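Local coordinates for protein probable ribosomal RNA small subunit methyltransferase (PDB 2ZWV) that probably methylates small-subunit ribosomal RNA with S-adenosyl-L-methionine as methyl donor, and holds the by-product S-adenosyl-L-homocysteine in this structure, at residues Ala191-Ala196 / Ala215-Leu220; Lys211-Ser216 / Ala363-Leu368. All coordinates share one frame; numbering follows the deposited sequence.

Overall arrangement
Both contacts use the N-terminal part of helix 214-227, contact 2 together with the residues just before it; their centres lie about 9 Å apart. The helix packs on the seven-stranded sheet of the Rossmann-like S-adenosylmethionine-dependent methyltransferase fold. Contact 1 sets it against the hairpin of strands 187-193 and 196-202; contact 2 joins its start to the loop leading into strand 366-371. Of the shared Ala215 and Ser216, the serine donates a 2.6 Å hydrogen bond from OG to OXT of S-adenosyl-L-homocysteine, holding the carboxylate of the product. Ala191 CB meets Val212 CG2 at 3.5 Å, so the hairpin packs on the loop before the helix, and Leu218 CG meets Val367 CG2 of strand 366-371 at 3.6 Å.

Contact 1: Ala191-Ala196 / Ala215-Leu220; sequences ARILGA and ASLLLL. With SAH (S-adenosyl-L-homocysteine), chain B.
Ile193 puts its CG2 methyl between two leucines of the helix, 3.5 Å from Leu220 CD1 and 3.7 Å from Leu217 CD1. This is the tight part of the contact. The methyl reaches them because CG2 lies anti to the backbone N while CG1 stands beside that N (chi1 -57°), and CG1 still passes 4.0 Å from Leu217 CD1. A beta-branched residue suits the strand end, since two branches can spread over neighbouring side chains; Leu217 and Leu220, three residues apart, lie on the same side of the helix to receive them. Ser216 instead gives its OG to OXT of S-adenosyl-L-homocysteine.

The outer part is looser. Leu194 crosses Leu220 at about a right angle, its CD1 4.0 Å from Leu220 CB, and both Leu194 and Leu217 remain partly exposed. Arg192 starts off away from the helix and is exposed, as befits a charged residue. Leu194 and Gly195 form the corners of a type I' turn closed by Ala196 N to Ile193 O; both have positive phi, which glycine adopts readily.

The beta-hairpin of strands 187-193 and 196-202 thus rests its turn end against helix 214-227, while Pro250 of helix 248-253 touches both Ile193 and Leu220.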
loop_
_atom_site.group_PDB
_atom_site.type_symbol
_atom_site.label_atom_id
_atom_site.label_comp_id
_atom_site.label_asym_id
_atom_site.label_seq_id
_atom_site.Cartn_x
_atom_site.Cartn_y
_atom_site.Cartn_z
ATOM N N ALA A 191 -3.951 -14.290 -17.663
ATOM C CA ALA A 191 -3.354 -15.365 -16.892
ATOM C C ALA A 191 -4.347 -16.495 -16.695
ATOM O O ALA A 191 -5.556 -16.275 -16.633
ATOM C CB ALA A 191 -2.887 -14.839 -15.538
ATOM N N ARG A 192 -3.826 -17.713 -16.616
ATOM C CA ARG A 192 -4.659 -18.883 -16.398
ATOM C C ARG A 192 -4.412 -19.378 -14.983
ATOM O O ARG A 192 -3.270 -19.604 -14.582
ATOM C CB ARG A 192 -4.320 -19.989 -17.398
ATOM C CG ARG A 192 -4.800 -19.722 -18.812
ATOM C CD ARG A 192 -4.378 -20.842 -19.749
ATOM N NE ARG A 192 -4.961 -22.128 -19.376
ATOM C CZ ARG A 192 -6.227 -22.468 -19.593
ATOM N NH1 ARG A 192 -7.055 -21.613 -20.180
ATOM N NH2 ARG A 192 -6.666 -23.663 -19.220
ATOM N N ILE A 193 -5.489 -19.530 -14.225
ATOM C CA ILE A 193 -5.395 -19.990 -12.851
ATOM C C ILE A 193 -6.375 -21.129 -12.637
ATOM O O ILE A 193 -7.576 -20.975 -12.856
ATOM C CB ILE A 193 -5.724 -18.852 -11.862
ATOM C CG1 ILE A 193 -4.780 -17.670 -12.102
ATOM C CG2 ILE A 193 -5.583 -19.351 -10.428
ATOM C CD1 ILE A 193 -5.122 -16.441 -11.293
ATOM N N LEU A 194 -5.856 -22.275 -12.212
ATOM C CA LEU A 194 -6.694 -23.441 -11.963
ATOM C C LEU A 194 -7.561 -23.788 -13.174
ATOM O O LEU A 194 -8.740 -24.120 -13.034
ATOM C CB LEU A 194 -7.577 -23.194 -10.738
ATOM C CG LEU A 194 -6.814 -22.903 -9.441
ATOM C CD1 LEU A 194 -7.792 -22.534 -8.337
ATOM C CD2 LEU A 194 -5.990 -24.115 -9.051
ATOM N N GLY A 195 -6.970 -23.700 -14.362
ATOM C CA GLY A 195 -7.693 -24.029 -15.579
ATOM C C GLY A 195 -8.679 -22.991 -16.079
ATOM O O GLY A 195 -9.500 -23.287 -16.946
ATOM N N ALA A 196 -8.608 -21.778 -15.544
ATOM C CA ALA A 196 -9.513 -20.715 -15.970
ATOM C C ALA A 196 -8.745 -19.476 -16.411
ATOM O O ALA A 196 -7.672 -19.178 -15.884
ATOM C CB ALA A 196 -10.478 -20.361 -14.842
ATOM N N ALA A 215 3.675 -17.636 -5.589
ATOM C CA ALA A 215 3.178 -17.985 -4.262
ATOM C C ALA A 215 1.658 -17.990 -4.215
ATOM O O ALA A 215 1.046 -18.872 -3.611
ATOM C CB ALA A 215 3.727 -17.007 -3.227
ATOM N N SER A 216 1.053 -16.997 -4.855
ATOM C CA SER A 216 -0.398 -16.880 -4.889
ATOM C C SER A 216 -1.010 -18.087 -5.580
ATOM O O SER A 216 -2.049 -18.598 -5.165
ATOM C CB SER A 216 -0.798 -15.605 -5.633
ATOM O OG SER A 216 -0.249 -14.461 -5.006
ATOM N N LEU A 217 -0.359 -18.533 -6.646
ATOM C CA LEU A 217 -0.836 -19.677 -7.405
ATOM C C LEU A 217 -0.747 -20.939 -6.551
ATOM O O LEU A 217 -1.638 -21.789 -6.582
ATOM C CB LEU A 217 0.007 -19.839 -8.673
ATOM C CG LEU A 217 -0.666 -20.536 -9.858
ATOM C CD1 LEU A 217 -1.859 -19.709 -10.327
ATOM C CD2 LEU A 217 0.340 -20.696 -10.989
ATOM N N LEU A 218 0.330 -21.047 -5.779
ATOM C CA LEU A 218 0.540 -22.206 -4.923
ATOM C C LEU A 218 -0.544 -22.313 -3.851
ATOM O O LEU A 218 -1.011 -23.409 -3.536
ATOM C CB LEU A 218 1.915 -22.127 -4.257
ATOM C CG LEU A 218 2.427 -23.402 -3.590
ATOM C CD1 LEU A 218 2.708 -24.445 -4.662
ATOM C CD2 LEU A 218 3.693 -23.107 -2.801
ATOM N N LEU A 219 -0.941 -21.174 -3.293
ATOM C CA LEU A 219 -1.967 -21.159 -2.255
ATOM C C LEU A 219 -3.297 -21.665 -2.811
ATOM O O LEU A 219 -3.953 -22.505 -2.198
ATOM C CB LEU A 219 -2.131 -19.741 -1.695
ATOM C CG LEU A 219 -3.078 -19.551 -0.503
ATOM C CD1 LEU A 219 -2.725 -18.263 0.221
ATOM C CD2 LEU A 219 -4.532 -19.536 -0.967
ATOM N N LEU A 220 -3.682 -21.152 -3.975
ATOM C CA LEU A 220 -4.933 -21.552 -4.614
ATOM C C LEU A 220 -4.919 -23.036 -4.967
ATOM O O LEU A 220 -5.940 -23.722 -4.861
ATOM C CB LEU A 220 -5.168 -20.719 -5.877
ATOM C CG LEU A 220 -5.495 -19.239 -5.647
ATOM C CD1 LEU A 220 -5.616 -18.524 -6.979
ATOM C CD2 LEU A 220 -6.791 -19.116 -4.862
HETATM N N SAH B . -2.884 -10.922 -2.332
HETATM C CA SAH B . -2.161 -10.317 -3.461
HETATM C CB SAH B . -1.073 -9.378 -2.937
HETATM C CG SAH B . 0.022 -9.891 -2.250
HETATM S SD SAH B . 1.277 -8.824 -1.654
HETATM C C SAH B . -1.521 -11.426 -4.299
HETATM O O SAH B . -1.020 -11.088 -5.400
HETATM O OXT SAH B . -1.540 -12.579 -3.829
HETATM C "C5'" SAH B . 0.554 -8.250 -0.074
HETATM C "C4'" SAH B . -0.620 -7.285 -0.251
HETATM O "O4'" SAH B . -0.984 -6.800 1.054
HETATM C "C3'" SAH B . -0.181 -6.062 -1.061
HETATM O "O3'" SAH B . -1.259 -5.613 -1.886
HETATM C "C2'" SAH B . 0.088 -5.035 0.037
HETATM O "O2'" SAH B . -0.088 -3.719 -0.492
HETATM C "C1'" SAH B . -1.101 -5.374 0.933
HETATM N N9 SAH B . -0.997 -4.704 2.251
HETATM C C8 SAH B . 0.116 -4.219 2.799
HETATM N N7 SAH B . -0.170 -3.678 3.982
HETATM C C5 SAH B . -1.471 -3.818 4.189
HETATM C C6 SAH B . -2.336 -3.460 5.223
HETATM N N6 SAH B . -1.880 -2.806 6.286
HETATM N N1 SAH B . -3.633 -3.765 5.115
HETATM C C2 SAH B . -4.101 -4.394 4.048
HETATM N N3 SAH B . -3.316 -4.745 3.049
HETATM C C4 SAH B . -1.999 -4.474 3.087
#

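Contact 2: Lys211-Ser216 / Ala363-Leu368; sequences KVDPAS and AEYKVL. With SAH (S-adenosyl-L-homocysteine), chain B.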
loop_
_atom_site.group_PDB
_atom_site.type_symbol
_atom_site.label_atom_id
_atom_site.label_comp_id
_atom_site.label_asym_id
_atom_site.label_seq_id
_atom_site.Cartn_x
_atom_site.Cartn_y
_atom_site.Cartn_z
ATOM N N LYS A 211 2.220 -10.022 -13.785
ATOM C CA LYS A 211 2.135 -11.475 -13.714
ATOM C C LYS A 211 1.599 -11.966 -12.377
ATOM O O LYS A 211 1.777 -11.314 -11.349
ATOM C CB LYS A 211 3.518 -12.094 -13.941
ATOM C CG LYS A 211 4.525 -11.720 -12.858
ATOM C CD LYS A 211 5.817 -12.509 -12.964
ATOM C CE LYS A 211 6.723 -12.202 -11.778
ATOM N NZ LYS A 211 8.010 -12.948 -11.837
ATOM N N VAL A 212 0.942 -13.122 -12.391
ATOM C CA VAL A 212 0.421 -13.699 -11.159
ATOM C C VAL A 212 1.615 -14.232 -10.378
ATOM O O VAL A 212 2.443 -14.960 -10.923
ATOM C CB VAL A 212 -0.545 -14.869 -11.433
ATOM C CG1 VAL A 212 -1.074 -15.433 -10.116
ATOM C CG2 VAL A 212 -1.691 -14.396 -12.305
ATOM N N ASP A 213 1.704 -13.864 -9.106
ATOM C CA ASP A 213 2.807 -14.311 -8.270
ATOM C C ASP A 213 2.770 -15.825 -8.067
ATOM O O ASP A 213 1.710 -16.409 -7.852
ATOM C CB ASP A 213 2.753 -13.611 -6.914
ATOM C CG ASP A 213 3.987 -13.866 -6.078
ATOM O OD1 ASP A 213 5.081 -13.411 -6.477
ATOM O OD2 ASP A 213 3.865 -14.526 -5.028
ATOM N N PRO A 214 3.938 -16.481 -8.140
ATOM C CA PRO A 214 4.049 -17.930 -7.966
ATOM C C PRO A 214 3.458 -18.412 -6.646
ATOM O O PRO A 214 2.818 -19.462 -6.591
ATOM C CB PRO A 214 5.555 -18.166 -8.045
ATOM C CG PRO A 214 5.993 -17.120 -9.002
ATOM C CD PRO A 214 5.239 -15.905 -8.513
ATOM N N ALA A 215 3.675 -17.636 -5.589
ATOM C CA ALA A 215 3.178 -17.985 -4.262
ATOM C C ALA A 215 1.658 -17.990 -4.215
ATOM O O ALA A 215 1.046 -18.872 -3.611
ATOM C CB ALA A 215 3.727 -17.007 -3.227
ATOM N N SER A 216 1.053 -16.997 -4.855
ATOM C CA SER A 216 -0.398 -16.880 -4.889
ATOM C C SER A 216 -1.010 -18.087 -5.580
ATOM O O SER A 216 -2.049 -18.598 -5.165
ATOM C CB SER A 216 -0.798 -15.605 -5.633
ATOM O OG SER A 216 -0.249 -14.461 -5.006
ATOM N N ALA A 363 7.533 -25.901 -1.514
ATOM C CA ALA A 363 8.224 -25.753 -2.787
ATOM C C ALA A 363 9.016 -24.459 -2.714
ATOM O O ALA A 363 9.675 -24.191 -1.711
ATOM C CB ALA A 363 7.217 -25.698 -3.926
ATOM N N GLU A 364 8.956 -23.657 -3.771
ATOM C CA GLU A 364 9.666 -22.386 -3.784
ATOM C C GLU A 364 9.082 -21.545 -2.658
ATOM O O GLU A 364 9.727 -20.640 -2.128
ATOM C CB GLU A 364 9.474 -21.687 -5.131
ATOM C CG GLU A 364 10.160 -20.339 -5.236
ATOM C CD GLU A 364 10.198 -19.820 -6.658
ATOM O OE1 GLU A 364 9.125 -19.779 -7.300
ATOM O OE2 GLU A 364 11.297 -19.454 -7.129
ATOM N N TYR A 365 7.847 -21.874 -2.298
ATOM C CA TYR A 365 7.130 -21.200 -1.226
ATOM C C TYR A 365 6.443 -22.270 -0.396
ATOM O O TYR A 365 6.338 -23.423 -0.819
ATOM C CB TYR A 365 6.076 -20.254 -1.808
ATOM C CG TYR A 365 6.653 -19.070 -2.556
ATOM C CD1 TYR A 365 7.037 -17.908 -1.880
ATOM C CD2 TYR A 365 6.832 -19.117 -3.939
ATOM C CE1 TYR A 365 7.585 -16.822 -2.566
ATOM C CE2 TYR A 365 7.381 -18.038 -4.632
ATOM C CZ TYR A 365 7.753 -16.897 -3.940
ATOM O OH TYR A 365 8.290 -15.830 -4.624
ATOM N N LYS A 366 5.974 -21.893 0.785
ATOM C CA LYS A 366 5.280 -22.845 1.635
ATOM C C LYS A 366 3.875 -22.356 1.941
ATOM O O LYS A 366 3.668 -21.191 2.279
ATOM C CB LYS A 366 6.048 -23.070 2.940
ATOM C CG LYS A 366 6.258 -21.822 3.774
ATOM C CD LYS A 366 7.039 -22.145 5.038
ATOM C CE LYS A 366 7.320 -20.894 5.855
ATOM N NZ LYS A 366 8.185 -21.193 7.034
ATOM N N VAL A 367 2.912 -23.256 1.802
ATOM C CA VAL A 367 1.522 -22.933 2.080
ATOM C C VAL A 367 1.164 -23.558 3.422
ATOM O O VAL A 367 1.227 -24.778 3.576
ATOM C CB VAL A 367 0.584 -23.505 0.997
ATOM C CG1 VAL A 367 -0.869 -23.205 1.349
ATOM C CG2 VAL A 367 0.935 -22.910 -0.357
ATOM N N LEU A 368 0.819 -22.715 4.392
ATOM C CA LEU A 368 0.444 -23.183 5.719
ATOM C C LEU A 368 -1.072 -23.156 5.854
ATOM O O LEU A 368 -1.751 -22.368 5.194
ATOM C CB LEU A 368 1.089 -22.312 6.797
ATOM C CG LEU A 368 2.621 -22.244 6.722
ATOM C CD1 LEU A 368 3.157 -21.422 7.882
ATOM C CD2 LEU A 368 3.210 -23.654 6.749
HETATM N N SAH B . -2.884 -10.922 -2.332
HETATM C CA SAH B . -2.161 -10.317 -3.461
HETATM C CB SAH B . -1.073 -9.378 -2.937
HETATM C CG SAH B . 0.022 -9.891 -2.250
HETATM S SD SAH B . 1.277 -8.824 -1.654
HETATM C C SAH B . -1.521 -11.426 -4.299
HETATM O O SAH B . -1.020 -11.088 -5.400
HETATM O OXT SAH B . -1.540 -12.579 -3.829
HETATM C "C5'" SAH B . 0.554 -8.250 -0.074
HETATM C "C4'" SAH B . -0.620 -7.285 -0.251
HETATM O "O4'" SAH B . -0.984 -6.800 1.054
HETATM C "C3'" SAH B . -0.181 -6.062 -1.061
HETATM O "O3'" SAH B . -1.259 -5.613 -1.886
HETATM C "C2'" SAH B . 0.088 -5.035 0.037
HETATM O "O2'" SAH B . -0.088 -3.719 -0.492
HETATM C "C1'" SAH B . -1.101 -5.374 0.933
HETATM N N9 SAH B . -0.997 -4.704 2.251
HETATM C C8 SAH B . 0.116 -4.219 2.799
HETATM N N7 SAH B . -0.170 -3.678 3.982
HETATM C C5 SAH B . -1.471 -3.818 4.189
HETATM C C6 SAH B . -2.336 -3.460 5.223
HETATM N N6 SAH B . -1.880 -2.806 6.286
HETATM N N1 SAH B . -3.633 -3.765 5.115
HETATM C C2 SAH B . -4.101 -4.394 4.048
HETATM N N3 SAH B . -3.316 -4.745 3.049
HETATM C C4 SAH B . -1.999 -4.474 3.087
HETATM O O HOH W 1 5.843 -13.776 -3.552
#
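Tyr365 lays one face of its ring over the methyl of Ala215, whose CB sits 3.6 Å from the ring centroid and only 11° off the ring normal, a well-centred CH-pi contact. The tyrosine reaches this place with CG beside its own backbone N (chi1 -67°) and with the ring turned nearly perpendicular to the plane of its first side-chain bonds (chi2 -85°). Alanine suits the helix here because a single methyl lets the ring come down close to the backbone. Pro214, in the first turn where its missing N-H costs no helix bond, brings CB to 3.9 Å from Tyr365 CE2. Extended from its backbone, Glu364 carries OE1 to 4.0 Å from the same Pro214 CB.

Asp213 is the N-cap: with CG anti to the backbone N, its OD2 accepts a weak, bent bond from Ala215 N. A water donates to that OD2 at 2.6 Å and has a weak, long link to Tyr365 OH at 3.4 Å. Replacing Tyr365 by an alanine would probably leave the Ala215 methyl without its aromatic cover and the water without its phenol partner.

Asp213 and the nearby Asn305 belong to the guanosine site, and Asn305, which also binds S-adenosyl-L-homocysteine, bonds through ND2 to Ser216 OG and, weakly, to Asp213 OD2; the apolar ring contact therefore lies next to a polar network connecting the helix cap to both ligand sites.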